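Local coordinates for protein alanine dehydrogenase/pyridine nucleotide transhydrogenase (Mycobacterium smegmatis str. MC2 155, PDB 3P2Y) that probably transfers hydride between NADH and NADP as part of a proton-pumping transhydrogenase, and is also classed as an alanine dehydrogenase, at residues G26-S31 against V88-P93; E35-L40 against H338-Y343; V56-A61 against G80-A85. All blocks are in the same frame, centred on the assembly; numbering follows the deposited sequence.

Contact 1 (G26-S31 against V88-P93)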
loop_
_atom_site.group_PDB
_atom_site.type_symbol
_atom_site.label_atom_id
_atom_site.label_comp_id
_atom_site.label_asym_id
_atom_site.label_seq_id
_atom_site.Cartn_x
_atom_site.Cartn_y
_atom_site.Cartn_z
ATOM N N GLY A 26 -32.596 -6.232 -10.275
ATOM C CA GLY A 26 -31.728 -7.427 -10.102
ATOM C C GLY A 26 -30.259 -7.032 -10.063
ATOM O O GLY A 26 -29.828 -6.192 -10.845
ATOM N N VAL A 27 -29.515 -7.601 -9.109
ATOM C CA VAL A 27 -28.097 -7.307 -8.949
ATOM C C VAL A 27 -27.331 -8.622 -9.100
ATOM O O VAL A 27 -27.395 -9.467 -8.211
ATOM C CB VAL A 27 -27.788 -6.730 -7.530
ATOM C CG1 VAL A 27 -26.280 -6.394 -7.425
ATOM C CG2 VAL A 27 -28.594 -5.465 -7.268
ATOM N N PRO A 28 -26.587 -8.809 -10.205
ATOM C CA PRO A 28 -25.795 -10.029 -10.362
ATOM C C PRO A 28 -24.414 -9.988 -9.680
ATOM O O PRO A 28 -23.877 -8.903 -9.363
ATOM C CB PRO A 28 -25.592 -10.148 -11.884
ATOM C CG PRO A 28 -25.792 -8.776 -12.421
ATOM C CD PRO A 28 -26.533 -7.937 -11.388
ATOM N N ARG A 29 -23.866 -11.177 -9.445
ATOM C CA ARG A 29 -22.455 -11.321 -9.107
ATOM C C ARG A 29 -21.631 -11.012 -10.352
ATOM O O ARG A 29 -21.967 -11.454 -11.458
ATOM C CB ARG A 29 -22.177 -12.753 -8.643
ATOM C CG ARG A 29 -20.728 -12.954 -8.277
ATOM C CD ARG A 29 -20.487 -14.399 -7.853
ATOM N NE ARG A 29 -19.048 -14.698 -7.857
ATOM C CZ ARG A 29 -18.344 -15.118 -8.931
ATOM N NH1 ARG A 29 -17.037 -15.367 -8.812
ATOM N NH2 ARG A 29 -18.920 -15.308 -10.122
ATOM N N GLU A 30 -20.585 -10.192 -10.190
ATOM C CA GLU A 30 -19.670 -9.921 -11.296
ATOM C C GLU A 30 -18.818 -11.143 -11.612
ATOM O O GLU A 30 -18.179 -11.672 -10.717
ATOM C CB GLU A 30 -18.781 -8.725 -10.935
ATOM C CG GLU A 30 -19.616 -7.436 -10.869
ATOM C CD GLU A 30 -20.216 -7.059 -12.219
ATOM O OE1 GLU A 30 -19.479 -7.063 -13.226
ATOM O OE2 GLU A 30 -21.422 -6.775 -12.274
ATOM N N SER A 31 -18.801 -11.550 -12.884
ATOM C CA SER A 31 -18.118 -12.785 -13.315
ATOM C C SER A 31 -16.692 -12.566 -13.815
ATOM O O SER A 31 -15.944 -13.529 -13.949
ATOM C CB SER A 31 -18.941 -13.469 -14.422
ATOM O OG SER A 31 -19.162 -12.602 -15.525
ATOM N N VAL A 88 -31.880 -4.596 -14.574
ATOM C CA VAL A 88 -30.677 -5.294 -14.070
ATOM C C VAL A 88 -29.591 -4.242 -13.989
ATOM O O VAL A 88 -29.356 -3.508 -14.962
ATOM C CB VAL A 88 -30.247 -6.429 -15.025
ATOM C CG1 VAL A 88 -28.887 -7.053 -14.603
ATOM C CG2 VAL A 88 -31.362 -7.510 -15.089
ATOM N N VAL A 89 -28.942 -4.142 -12.822
ATOM C CA VAL A 89 -27.864 -3.176 -12.637
ATOM C C VAL A 89 -26.596 -3.952 -12.354
ATOM O O VAL A 89 -26.600 -4.838 -11.511
ATOM C CB VAL A 89 -28.144 -2.143 -11.496
ATOM C CG1 VAL A 89 -29.386 -1.293 -11.841
ATOM C CG2 VAL A 89 -28.314 -2.806 -10.122
ATOM N N LYS A 90 -25.540 -3.675 -13.102
ATOM C CA LYS A 90 -24.297 -4.447 -12.888
ATOM C C LYS A 90 -23.119 -3.526 -13.102
ATOM O O LYS A 90 -23.312 -2.370 -13.453
ATOM C CB LYS A 90 -24.253 -5.676 -13.828
ATOM C CG LYS A 90 -23.862 -5.387 -15.299
ATOM C CD LYS A 90 -23.964 -6.695 -16.180
ATOM C CE LYS A 90 -23.135 -7.883 -15.599
ATOM N NZ LYS A 90 -21.695 -7.527 -15.185
ATOM N N VAL A 91 -21.903 -4.034 -12.905
ATOM C CA VAL A 91 -20.702 -3.225 -13.063
ATOM C C VAL A 91 -20.138 -3.386 -14.479
ATOM O O VAL A 91 -20.220 -2.451 -15.279
ATOM C CB VAL A 91 -19.617 -3.596 -12.005
ATOM C CG1 VAL A 91 -18.355 -2.642 -12.142
ATOM C CG2 VAL A 91 -20.186 -3.499 -10.598
ATOM N N ASN A 92 -19.535 -4.541 -14.778
ATOM C CA ASN A 92 -18.867 -4.741 -16.079
ATOM C C ASN A 92 -19.816 -5.124 -17.212
ATOM O O ASN A 92 -20.935 -5.568 -16.953
ATOM C CB ASN A 92 -17.778 -5.819 -15.956
ATOM C CG ASN A 92 -16.680 -5.406 -14.998
ATOM O OD1 ASN A 92 -16.280 -6.158 -14.086
ATOM N ND2 ASN A 92 -16.183 -4.215 -15.198
ATOM N N PRO A 93 -19.386 -4.916 -18.479
ATOM C CA PRO A 93 -20.268 -5.292 -19.604
ATOM C C PRO A 93 -20.697 -6.750 -19.473
ATOM O O PRO A 93 -19.878 -7.591 -19.056
ATOM C CB PRO A 93 -19.366 -5.112 -20.827
ATOM C CG PRO A 93 -18.454 -3.931 -20.435
ATOM C CD PRO A 93 -18.180 -4.175 -18.923
HETATM O O HOH W 1 -21.551 -10.392 -14.133
#
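The carboxylate of Glu30 is gripped by three consecutive residues of 88-93. Asn92 N donates to Glu30 OE1 at 3.0 Å, and Val91 N donates to Glu30 OE2 at 2.9 Å. Both bonds are nearly straight at the hydrogen, yet both donors stand well above the carboxylate plane, by 47° and 59°. The third grip is the salt bridge from Lys90 NZ to Glu30 OE1, 3.0 Å long, with a weak bond from the same ammonium to OE2. A bend at chi2 (-64°) curls the acid back so that its end lies across Val91 CB and meets those amides; with each oxygen tied to a different amide, the group has little freedom to rotate. Lys90 reaches it on a chain folded at its last two torsions, and its NZ also donates to Asn92 O at 2.7 Å. A water joins the same NZ to Arg29 O and Ser31 N, so it too bridges the segments.

Nearer the sheet, the contact becomes a single parallel bridge between Gly26 and Val88. Here Val89 N donates to Gly26 O at 3.0 Å. Just beyond, Pro28 turns its ring toward 88-93: CD sits 3.1 Å from Val89 O, and CG leans on Lys90 CB at 3.7 Å. Although Val27 CB points away, its CG2 still meets Val89 CG2.

Strands 24-27 and 87-89 are central neighbours in a six-stranded parallel sheet of order 3-2-1-4-5-6, Rossmann-like in its topology. The loops leaving their carboxyl ends part company at the switch point, where Glu30 bridges them. Val89 and Val91 lean on helix 336-354 through Val347 and Tyr343, while strands 54-57 and 107-110 flank the pair.

Contact 2 (E35-L40 against H338-Y343)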
loop_
_atom_site.group_PDB
_atom_site.type_symbol
_atom_site.label_atom_id
_atom_site.label_comp_id
_atom_site.label_asym_id
_atom_site.label_seq_id
_atom_site.Cartn_x
_atom_site.Cartn_y
_atom_site.Cartn_z
ATOM N N GLU A 35 -12.547 -9.231 -10.522
ATOM C CA GLU A 35 -13.517 -8.196 -10.152
ATOM C C GLU A 35 -14.019 -8.480 -8.743
ATOM O O GLU A 35 -14.349 -9.641 -8.423
ATOM C CB GLU A 35 -14.707 -8.163 -11.115
ATOM C CG GLU A 35 -15.697 -7.012 -10.782
ATOM C CD GLU A 35 -14.992 -5.649 -10.790
ATOM O OE1 GLU A 35 -14.640 -5.179 -11.885
ATOM O OE2 GLU A 35 -14.749 -5.053 -9.723
ATOM N N ARG A 36 -14.068 -7.449 -7.900
ATOM C CA ARG A 36 -14.620 -7.584 -6.551
ATOM C C ARG A 36 -15.785 -6.631 -6.271
ATOM O O ARG A 36 -16.402 -6.744 -5.216
ATOM C CB ARG A 36 -13.535 -7.335 -5.481
ATOM C CG ARG A 36 -12.428 -8.402 -5.534
ATOM C CD ARG A 36 -11.270 -8.051 -4.570
ATOM N NE ARG A 36 -11.737 -7.976 -3.177
ATOM C CZ ARG A 36 -11.091 -7.365 -2.179
ATOM N NH1 ARG A 36 -9.927 -6.753 -2.384
ATOM N NH2 ARG A 36 -11.626 -7.376 -0.964
ATOM N N ARG A 37 -16.072 -5.702 -7.180
ATOM C CA ARG A 37 -17.166 -4.766 -6.965
ATOM C C ARG A 37 -18.499 -5.478 -7.209
ATOM O O ARG A 37 -18.555 -6.568 -7.834
ATOM C CB ARG A 37 -17.052 -3.533 -7.893
ATOM C CG ARG A 37 -15.814 -2.648 -7.570
ATOM C CD ARG A 37 -15.569 -1.599 -8.658
ATOM N NE ARG A 37 -15.182 -2.247 -9.904
ATOM C CZ ARG A 37 -15.053 -1.619 -11.066
ATOM N NH1 ARG A 37 -15.293 -0.301 -11.142
ATOM N NH2 ARG A 37 -14.707 -2.304 -12.165
ATOM N N VAL A 38 -19.548 -4.831 -6.718
ATOM C CA VAL A 38 -20.949 -5.265 -6.898
ATOM C C VAL A 38 -21.771 -3.997 -7.147
ATOM O O VAL A 38 -21.478 -2.949 -6.591
ATOM C CB VAL A 38 -21.445 -6.031 -5.603
ATOM C CG1 VAL A 38 -21.364 -5.145 -4.346
ATOM C CG2 VAL A 38 -22.885 -6.570 -5.803
ATOM N N ALA A 39 -22.791 -4.061 -8.015
ATOM C CA ALA A 39 -23.420 -2.806 -8.488
ATOM C C ALA A 39 -24.219 -2.079 -7.413
ATOM O O ALA A 39 -24.280 -0.866 -7.447
ATOM C CB ALA A 39 -24.301 -3.041 -9.729
ATOM N N LEU A 40 -24.834 -2.817 -6.484
ATOM C CA LEU A 40 -25.463 -2.179 -5.329
ATOM C C LEU A 40 -24.896 -2.779 -4.053
ATOM O O LEU A 40 -24.677 -3.992 -3.983
ATOM C CB LEU A 40 -26.991 -2.386 -5.337
ATOM C CG LEU A 40 -27.788 -1.848 -6.529
ATOM C CD1 LEU A 40 -29.276 -2.133 -6.275
ATOM C CD2 LEU A 40 -27.535 -0.314 -6.736
ATOM N N HIS A 338 -16.041 0.749 -0.848
ATOM C CA HIS A 338 -16.331 2.150 -1.237
ATOM C C HIS A 338 -16.428 2.362 -2.746
ATOM O O HIS A 338 -17.236 3.174 -3.181
ATOM C CB HIS A 338 -15.387 3.164 -0.584
ATOM C CG HIS A 338 -15.761 3.516 0.821
ATOM N ND1 HIS A 338 -14.856 4.066 1.708
ATOM C CD2 HIS A 338 -16.932 3.405 1.497
ATOM C CE1 HIS A 338 -15.454 4.281 2.868
ATOM N NE2 HIS A 338 -16.717 3.897 2.765
ATOM N N ALA A 339 -15.662 1.615 -3.551
ATOM C CA ALA A 339 -15.858 1.715 -5.014
ATOM C C ALA A 339 -17.310 1.326 -5.346
ATOM O O ALA A 339 -17.990 2.029 -6.118
ATOM C CB ALA A 339 -14.843 0.817 -5.779
ATOM N N SER A 340 -17.806 0.236 -4.755
ATOM C CA SER A 340 -19.182 -0.198 -5.068
ATOM C C SER A 340 -20.227 0.731 -4.517
ATOM O O SER A 340 -21.276 0.892 -5.129
ATOM C CB SER A 340 -19.485 -1.602 -4.540
ATOM O OG SER A 340 -18.551 -2.518 -5.080
ATOM N N GLU A 341 -19.987 1.290 -3.336
ATOM C CA GLU A 341 -20.995 2.195 -2.744
ATOM C C GLU A 341 -21.162 3.446 -3.583
ATOM O O GLU A 341 -22.290 3.853 -3.849
ATOM C CB GLU A 341 -20.618 2.557 -1.311
ATOM C CG GLU A 341 -21.625 3.486 -0.624
ATOM C CD GLU A 341 -21.166 3.859 0.789
ATOM O OE1 GLU A 341 -20.715 2.958 1.515
ATOM O OE2 GLU A 341 -21.258 5.052 1.170
ATOM N N LEU A 342 -20.056 4.050 -3.999
ATOM C CA LEU A 342 -20.127 5.248 -4.832
ATOM C C LEU A 342 -20.802 4.937 -6.177
ATOM O O LEU A 342 -21.667 5.699 -6.623
ATOM C CB LEU A 342 -18.735 5.822 -5.052
ATOM C CG LEU A 342 -18.104 6.335 -3.744
ATOM C CD1 LEU A 342 -16.672 6.744 -4.042
ATOM C CD2 LEU A 342 -18.882 7.494 -3.136
ATOM N N TYR A 343 -20.383 3.819 -6.788
ATOM C CA TYR A 343 -20.960 3.322 -8.043
ATOM C C TYR A 343 -22.459 3.077 -7.892
ATOM O O TYR A 343 -23.267 3.425 -8.776
ATOM C CB TYR A 343 -20.266 2.026 -8.503
ATOM C CG TYR A 343 -20.783 1.527 -9.831
ATOM C CD1 TYR A 343 -21.678 0.455 -9.890
ATOM C CD2 TYR A 343 -20.361 2.122 -11.037
ATOM C CE1 TYR A 343 -22.174 -0.005 -11.144
ATOM C CE2 TYR A 343 -20.861 1.690 -12.271
ATOM C CZ TYR A 343 -21.755 0.615 -12.306
ATOM O OH TYR A 343 -22.202 0.137 -13.499
#
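Ser340 OG presses into the backbone of the loop at Arg37 and Val38, and this is the tight part of the contact. It accepts a nearly straight hydrogen bond from Val38 N at 3.0 Å and lies only 3.2 Å from Arg37 CA. Its own proton goes to Pro336 O, one turn back in the helix, so the hydroxyl takes part in two hydrogen bonds, one received and one given. Ser340 CB closes on Val38 O at 3.2 Å. Val38 adds CG1, set between its backbone N and carbonyl carbon (chi1 59°), where it lies alongside the serine.

Farther out no hydrogen bond crosses. Arg37 lays its CD against Ala339 CB at 3.8 Å, and Ala39 CB meets Tyr343 CE1 at 4.0 Å. The polar atom in this apolar patch is Ala39 O, near the plane of the tyrosine ring at its edge and buried with no partner in the model. The hydroxyl end of Tyr343 is satisfied by Lys90 O.

Helix 336-354 comes from the C-terminal part of the sequence, but here it packs on a loop of the N-terminal domain, between strand 24-27 and helix 42-50. This return of the chain is in keeping with the family's two-domain build, and helix 148-167 runs past as well, Gln152 bonding to both Arg37 NH1 and Ala339 O.

The looser side is where Glu35 and Arg36 are partly exposed. Glu35 holds the arginine that does touch the helix: Arg37 NE reaches Glu35 OE2 at 2.8 Å and NH2 reaches OE1 at 2.9 Å, a side-on, two-nitrogen grip in the guanidinium plane. OE2 also takes Arg37 N on its anti lone pair. Toward the dimer partner, Arg36 packs on Thr169 of the second subunit, while His338 ND1 bonds to Phe171 N of that subunit.

Contact 3 (V56-A61 against G80-A85)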
loop_
_atom_site.group_PDB
_atom_site.type_symbol
_atom_site.label_atom_id
_atom_site.label_comp_id
_atom_site.label_asym_id
_atom_site.label_seq_id
_atom_site.Cartn_x
_atom_site.Cartn_y
_atom_site.Cartn_z
ATOM N N VAL A 56 -33.675 -8.163 -6.003
ATOM C CA VAL A 56 -33.157 -9.535 -5.970
ATOM C C VAL A 56 -31.654 -9.485 -6.205
ATOM O O VAL A 56 -31.189 -8.901 -7.192
ATOM C CB VAL A 56 -33.879 -10.484 -6.957
ATOM C CG1 VAL A 56 -33.845 -9.946 -8.394
ATOM C CG2 VAL A 56 -33.273 -11.897 -6.878
ATOM N N VAL A 57 -30.906 -10.096 -5.298
ATOM C CA VAL A 57 -29.432 -10.088 -5.366
ATOM C C VAL A 57 -28.971 -11.519 -5.549
ATOM O O VAL A 57 -29.437 -12.420 -4.851
ATOM C CB VAL A 57 -28.820 -9.498 -4.090
ATOM C CG1 VAL A 57 -27.287 -9.433 -4.181
ATOM C CG2 VAL A 57 -29.400 -8.065 -3.860
ATOM N N GLU A 58 -28.077 -11.738 -6.509
ATOM C CA GLU A 58 -27.564 -13.101 -6.727
ATOM C C GLU A 58 -26.757 -13.502 -5.495
ATOM O O GLU A 58 -26.066 -12.671 -4.889
ATOM C CB GLU A 58 -26.661 -13.127 -7.960
ATOM C CG GLU A 58 -26.199 -14.545 -8.345
ATOM C CD GLU A 58 -25.541 -14.619 -9.702
ATOM O OE1 GLU A 58 -25.234 -13.572 -10.300
ATOM O OE2 GLU A 58 -25.361 -15.761 -10.192
ATOM N N SER A 59 -26.861 -14.773 -5.107
ATOM C CA SER A 59 -26.026 -15.245 -3.997
ATOM C C SER A 59 -24.538 -14.949 -4.235
ATOM O O SER A 59 -24.009 -15.138 -5.346
ATOM C CB SER A 59 -26.255 -16.742 -3.735
ATOM O OG SER A 59 -25.521 -17.141 -2.555
ATOM N N ALA A 60 -23.873 -14.508 -3.166
ATOM C CA ALA A 60 -22.436 -14.130 -3.162
ATOM C C ALA A 60 -22.077 -12.955 -4.089
ATOM O O ALA A 60 -20.888 -12.717 -4.375
ATOM C CB ALA A 60 -21.513 -15.357 -3.438
ATOM N N ALA A 61 -23.070 -12.194 -4.539
ATOM C CA ALA A 61 -22.737 -11.005 -5.382
ATOM C C ALA A 61 -21.828 -10.041 -4.622
ATOM O O ALA A 61 -20.963 -9.399 -5.235
ATOM C CB ALA A 61 -23.986 -10.264 -5.843
ATOM N N GLY A 80 -31.539 -14.545 -5.101
ATOM C CA GLY A 80 -32.103 -15.358 -6.180
ATOM C C GLY A 80 -31.561 -14.963 -7.532
ATOM O O GLY A 80 -30.526 -14.315 -7.618
ATOM N N ASP A 81 -32.266 -15.356 -8.595
ATOM C CA ASP A 81 -31.781 -15.110 -9.956
ATOM C C ASP A 81 -32.014 -13.633 -10.330
ATOM O O ASP A 81 -33.150 -13.171 -10.367
ATOM C CB ASP A 81 -32.516 -16.073 -10.909
ATOM C CG ASP A 81 -32.047 -15.977 -12.350
ATOM O OD1 ASP A 81 -31.122 -15.216 -12.672
ATOM O OD2 ASP A 81 -32.651 -16.694 -13.179
ATOM N N PRO A 82 -30.925 -12.890 -10.609
ATOM C CA PRO A 82 -31.084 -11.479 -10.865
ATOM C C PRO A 82 -31.432 -11.174 -12.321
ATOM O O PRO A 82 -31.955 -10.087 -12.591
ATOM C CB PRO A 82 -29.693 -10.924 -10.515
ATOM C CG PRO A 82 -28.757 -11.992 -10.981
ATOM C CD PRO A 82 -29.504 -13.294 -10.611
ATOM N N TRP A 83 -31.172 -12.109 -13.245
ATOM C CA TRP A 83 -31.195 -11.789 -14.681
ATOM C C TRP A 83 -32.556 -11.458 -15.280
ATOM O O TRP A 83 -32.618 -10.617 -16.191
ATOM C CB TRP A 83 -30.490 -12.880 -15.508
ATOM C CG TRP A 83 -29.060 -13.021 -15.085
ATOM C CD1 TRP A 83 -28.514 -14.047 -14.352
ATOM C CD2 TRP A 83 -28.005 -12.115 -15.356
ATOM N NE1 TRP A 83 -27.178 -13.818 -14.144
ATOM C CE2 TRP A 83 -26.833 -12.646 -14.751
ATOM C CE3 TRP A 83 -27.927 -10.897 -16.049
ATOM C CZ2 TRP A 83 -25.595 -11.997 -14.814
ATOM C CZ3 TRP A 83 -26.687 -10.254 -16.128
ATOM C CH2 TRP A 83 -25.544 -10.803 -15.503
ATOM N N PRO A 84 -33.639 -12.088 -14.784
ATOM C CA PRO A 84 -34.918 -11.753 -15.437
ATOM C C PRO A 84 -35.656 -10.534 -14.867
ATOM O O PRO A 84 -36.853 -10.314 -15.176
ATOM C CB PRO A 84 -35.738 -13.034 -15.287
ATOM C CG PRO A 84 -35.212 -13.725 -14.071
ATOM C CD PRO A 84 -33.742 -13.285 -13.921
ATOM N N ALA A 85 -34.954 -9.728 -14.071
ATOM C CA ALA A 85 -35.554 -8.541 -13.438
ATOM C C ALA A 85 -35.992 -7.508 -14.472
ATOM O O ALA A 85 -35.511 -7.494 -15.622
ATOM C CB ALA A 85 -34.532 -7.887 -12.445
HETATM O O HOH W 2 -25.776 -16.145 -12.783
HETATM O O HOH W 3 -28.575 -16.757 -6.368
#
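The chain at 56-59 and that at 80-83 run 111° apart, meeting where Gly80 N donates to Val57 O at 3.0 Å. Gly80 O then turns back to Glu58 CA, a CA-H...O contact of 3.3 Å.

Val56 brings the apolar part. Its CG2, anti to the backbone N, rests on the bare backbone of Gly80, with Val56 CG2 3.6 Å from Gly80 C. The other methyl, CG1, lies against Asp81 O and Pro82 CA. Glu58 sends an extended chain obliquely across the proline ring, CB touching Pro82 CG at 3.8 Å. That same Pro82 CG lies over one face of Trp83, toward its rim, so the proline is packed between the glutamate stem and the indole. Past it, a water in the plane of the indole ties the two ends together, 2.7 Å from Glu58 OE2 and 3.0 Å from Trp83 NE1. The other oxygen, Glu58 OE1, accepts from Arg29 N. Within the loop, Asp81 OD1 takes Trp83 N at 3.2 Å in an Asx turn.

This joins strand 54-57, one from the edge of the parallel sheet, to the loop that follows edge strand 78-79. Direct polar bonding across the contact is confined to the backbone, while Glu58 reaches the indole through water. The glutamate therefore probably stays charged, one oxygen held by an amide and the other hydrated.

In the fold
Contacts 1 and 3 meet in one parallel sheet, where strands 24-27 and 54-57 are neighbours: Val27 N bonds to Val56 O at 2.9 Å, and Pro28 CB packs on Trp83 CZ2 at 3.5 Å. Their centres lie about 9 Å apart. Contact 2 brings a helix from the C-terminal part of the sequence onto the same domain, its centre about 10 Å from that of contact 1, and Ala39 CB packs on Val89 O at 3.4 Å. Contact 2 and contact 3 meet at Val38 CB and Ala61 O. A bound calcium ion lies about 8 Å from the side chain of Val56 in contact 3, whereas contact 2 lies away from the metal sites.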